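Cysteine hydrolase (Staphylococcus aureus, PDB 6KUA) probably hydrolyses nicotinamide to nicotinic acid and ammonia, as a zinc-containing nicotinamidase of the isochorismatase-like cysteine hydrolase family. Local coordinates at residues 167-170 against 171-175; 24-27 against 28-32. All blocks are in the same frame, centred on the assembly; numbering follows the deposited sequence.

Contact 1 of 2, residues 167-170 against 171-175; sequences HEWA and LAHFK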
# COMPACT_ATOMS: atom_id res chain seq x y z
N HIS A 167 14.54 23.00 5.31
CA HIS A 167 15.73 22.20 5.05
C HIS A 167 16.33 21.71 6.36
O HIS A 167 16.57 20.50 6.54
CB HIS A 167 16.73 23.02 4.24
CG HIS A 167 18.03 22.31 4.00
ND1 HIS A 167 18.19 21.38 2.98
CD2 HIS A 167 19.22 22.38 4.63
CE1 HIS A 167 19.43 20.92 3.01
NE2 HIS A 167 20.07 21.51 4.00
N GLU A 168 16.57 22.62 7.31
CA GLU A 168 17.14 22.21 8.59
C GLU A 168 16.16 21.37 9.40
O GLU A 168 16.56 20.40 10.07
CB GLU A 168 17.59 23.44 9.39
CG GLU A 168 18.82 24.14 8.78
CD GLU A 168 19.12 25.51 9.41
OE1 GLU A 168 20.29 25.96 9.32
OE2 GLU A 168 18.20 26.14 9.98
N TRP A 169 14.87 21.73 9.40
CA TRP A 169 13.87 20.91 10.08
C TRP A 169 13.93 19.47 9.59
O TRP A 169 13.93 18.53 10.39
CB TRP A 169 12.45 21.47 9.88
CG TRP A 169 11.48 20.52 10.52
CD1 TRP A 169 11.12 20.49 11.84
CD2 TRP A 169 10.85 19.39 9.90
NE1 TRP A 169 10.28 19.43 12.07
CE2 TRP A 169 10.10 18.74 10.89
CE3 TRP A 169 10.83 18.88 8.59
CZ2 TRP A 169 9.34 17.59 10.63
CZ3 TRP A 169 10.09 17.73 8.33
CH2 TRP A 169 9.35 17.11 9.35
N ALA A 170 13.97 19.29 8.27
CA ALA A 170 13.84 17.95 7.70
C ALA A 170 15.08 17.11 7.94
O ALA A 170 14.98 15.90 8.18
CB ALA A 170 13.51 18.06 6.20
N LEU A 171 16.27 17.73 7.93
CA LEU A 171 17.49 16.98 8.19
C LEU A 171 17.49 16.42 9.61
O LEU A 171 17.93 15.29 9.82
CB LEU A 171 18.73 17.86 7.96
CG LEU A 171 19.04 18.24 6.50
CD1 LEU A 171 20.25 19.15 6.42
CD2 LEU A 171 19.25 17.01 5.62
N ALA A 172 16.97 17.18 10.59
CA ALA A 172 16.88 16.66 11.95
C ALA A 172 15.79 15.60 12.05
O ALA A 172 15.96 14.60 12.75
CB ALA A 172 16.62 17.79 12.95
N HIS A 173 14.66 15.81 11.37
CA HIS A 173 13.63 14.77 11.30
C HIS A 173 14.21 13.47 10.77
O HIS A 173 14.03 12.41 11.38
CB HIS A 173 12.47 15.25 10.43
CG HIS A 173 11.28 14.34 10.46
ND1 HIS A 173 10.36 14.35 11.49
CD2 HIS A 173 10.86 13.38 9.59
CE1 HIS A 173 9.41 13.46 11.24
NE2 HIS A 173 9.70 12.85 10.10
N PHE A 174 14.94 13.53 9.65
CA PHE A 174 15.52 12.30 9.11
C PHE A 174 16.39 11.61 10.15
O PHE A 174 16.34 10.38 10.31
CB PHE A 174 16.36 12.58 7.85
CG PHE A 174 15.62 13.27 6.74
CD1 PHE A 174 14.26 13.07 6.54
CD2 PHE A 174 16.31 14.12 5.88
CE1 PHE A 174 13.59 13.71 5.48
CE2 PHE A 174 15.65 14.78 4.83
CZ PHE A 174 14.29 14.58 4.64
N LYS A 175 17.18 12.39 10.89
CA LYS A 175 18.10 11.83 11.87
C LYS A 175 17.36 11.32 13.11
O LYS A 175 17.57 10.19 13.54
CB LYS A 175 19.15 12.89 12.24
CG LYS A 175 20.28 12.44 13.18
CD LYS A 175 21.30 13.58 13.36
CE LYS A 175 21.95 13.58 14.75
NZ LYS A 175 21.06 14.18 15.79

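Contact 2 of 2, residues 24-27 against 28-32; sequences CGKP and GQNIE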
# COMPACT_ATOMS: atom_id res chain seq x y z
N CYS A 24 13.82 26.18 -7.69
CA CYS A 24 14.51 26.28 -6.41
C CYS A 24 15.77 27.14 -6.49
O CYS A 24 16.46 27.27 -5.48
CB CYS A 24 14.89 24.89 -5.88
SG CYS A 24 13.53 24.02 -5.12
N GLY A 25 16.09 27.68 -7.66
CA GLY A 25 17.20 28.59 -7.83
C GLY A 25 18.51 28.02 -7.31
O GLY A 25 18.75 26.80 -7.30
N LYS A 26 19.36 28.94 -6.83
CA LYS A 26 20.75 28.63 -6.49
C LYS A 26 20.93 27.39 -5.61
O LYS A 26 21.84 26.59 -5.91
CB LYS A 26 21.40 29.85 -5.83
CG LYS A 26 22.94 29.81 -5.82
CD LYS A 26 23.53 30.51 -4.59
CE LYS A 26 24.97 30.06 -4.33
NZ LYS A 26 25.65 30.82 -3.23
N PRO A 27 20.16 27.17 -4.54
CA PRO A 27 20.46 26.01 -3.67
C PRO A 27 20.40 24.67 -4.40
O PRO A 27 21.34 23.87 -4.28
CB PRO A 27 19.40 26.11 -2.56
CG PRO A 27 18.34 26.97 -3.11
CD PRO A 27 19.05 27.96 -3.98
N GLY A 28 19.33 24.41 -5.17
CA GLY A 28 19.28 23.18 -5.94
C GLY A 28 20.40 23.06 -6.96
O GLY A 28 20.81 21.95 -7.31
N GLN A 29 20.89 24.19 -7.47
CA GLN A 29 22.02 24.19 -8.38
C GLN A 29 23.32 23.89 -7.65
O GLN A 29 24.25 23.32 -8.24
CB GLN A 29 22.13 25.54 -9.10
CG GLN A 29 20.86 25.95 -9.84
CD GLN A 29 20.89 27.39 -10.35
OE1 GLN A 29 21.96 27.99 -10.49
NE2 GLN A 29 19.72 27.94 -10.63
N ASN A 30 23.41 24.23 -6.36
CA ASN A 30 24.63 24.01 -5.61
C ASN A 30 24.85 22.55 -5.22
O ASN A 30 25.92 22.23 -4.69
CB ASN A 30 24.64 24.87 -4.34
CG ASN A 30 24.50 26.35 -4.64
OD1 ASN A 30 25.33 26.93 -5.33
ND2 ASN A 30 23.46 26.96 -4.10
N ILE A 31 23.88 21.66 -5.45
CA ILE A 31 24.06 20.25 -5.13
C ILE A 31 24.40 19.42 -6.37
O ILE A 31 24.66 18.21 -6.24
CB ILE A 31 22.82 19.68 -4.41
CG1 ILE A 31 21.66 19.49 -5.38
CG2 ILE A 31 22.37 20.61 -3.30
CD1 ILE A 31 20.39 19.02 -4.71
N GLU A 32 24.41 20.04 -7.55
CA GLU A 32 24.65 19.34 -8.81
C GLU A 32 25.94 18.53 -8.77
O GLU A 32 25.96 17.34 -9.12
CB GLU A 32 24.67 20.37 -9.95
CG GLU A 32 24.98 19.85 -11.34
CD GLU A 32 25.03 20.97 -12.38
OE1 GLU A 32 24.67 20.73 -13.56
OE2 GLU A 32 25.42 22.10 -12.02

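Contact 1 of 2, residues 167-170 against 171-175
The six-membered ring of W169 lies nearly parallel to the imidazole of H173, one turn further along the same helix, with the planes at 23° but slid apart, so that the rings barely overlap and their centroids are 4.7 Å from each other. W169 CH2 sits 3.5 Å above the histidine plane, and in return H173 CB rests over the indole face as a CH-pi contact, 3.9 Å from the centroid of the six-membered ring. Both side chains hold CG anti to the backbone N (chi1 176° for W169, -172° for H173), which sends them the same way, side by side. The F174 ring turns one face to the backbone: A170 O stands 3.0 Å above its plane while accepting the F174 N bond of 2.8 Å. A170 CB reaches F174 CZ at 3.9 Å, a spot where a small methyl suits the buried side. At the start of the segment L171 CG lies over one face of H167, and L171 CD1 approaches H167 NE2 at 3.4 Å.

Backbone bonds run from N of residue i+4 to O of residue i, the regular pattern of an alpha-helix.

The ring nitrogens find partners beyond the helix: H167 ND1 bonds T134 OG1 within the chain, whereas W169 NE1 and H173 NE2 bond D135 and H140 of the second subunit, whose own W169 stacks on this one. Flat rings that can stack and also form a hydrogen bond suit a subunit interface. L171 and F174 pack on strand 151-160; F174, W169 and H173 also meet helix 137-147, so helix 164-176 lies between the parallel sheet and the neighbouring subunit.

Contact 2 of 2, residues 24-27 against 28-32
K26 and N30 meet across one helical turn, the aliphatic part of the lysine crossing obliquely past the outer edge of the carboxamide, where OD1 and ND2 lie. K26 CG lies 3.4 Å from N30 ND2, and K26 CE comes to 3.3 Å from N30 OD1. With CG anti to the backbone N (chi1 -162°), a bend at chi2 carries the lysine chain from ND2 on past OD1, a long flexible residue suited to an exposed flank. N30 N lies 2.9 Å from K26 O, nearly on the carbonyl axis, but its N-H is bent away (133°) and divided between that bond and a weak one to P27 O.

Q29 leans back over G25. Its CG, anti to its own carbonyl carbon, lies 3.4 Å from G25 O, which also takes a weak bond from Q29 N. The extended chain then delivers NE2 to I16 O, so the amide ties this turn to an earlier part of the chain. P27 fits the first turn of a helix, where its missing N-H costs no bond, and its ring packs on A160. G25 has a positive phi of 53°, which favours glycine. Buried G28 gives its carbonyl to Y11 OH, and the place of a CB on it lies about 3.6 Å from C24 CB, so a residue without a side chain suits this tight turn.

From Q29 to E32 the chain makes a type I beta turn. C24 touches C133, and its side chain lies about 12 Å from the bound zinc; within the isochorismatase-like fold, this short helix and beta turn lead into helix 32-44.

How the contacts relate
Contact 2 comes first along the chain, in the connection that follows strand 4-9, and contact 1 comes near the end, on helix 164-176 after strand 151-160. Their centres are 18 Å apart and their nearest atoms about 7 Å, so they do not touch. Strand 151-160, an outermost strand of the five-stranded parallel sheet within this chain, links them: V154, A156 and V159 receive side chains of contact 1, A160 those of contact 2. One edge strand of the sheet is thus touched both by the last helix, which meets a second subunit, and by the segment of a short helix nearer the zinc, which no other chain of the assembly touches.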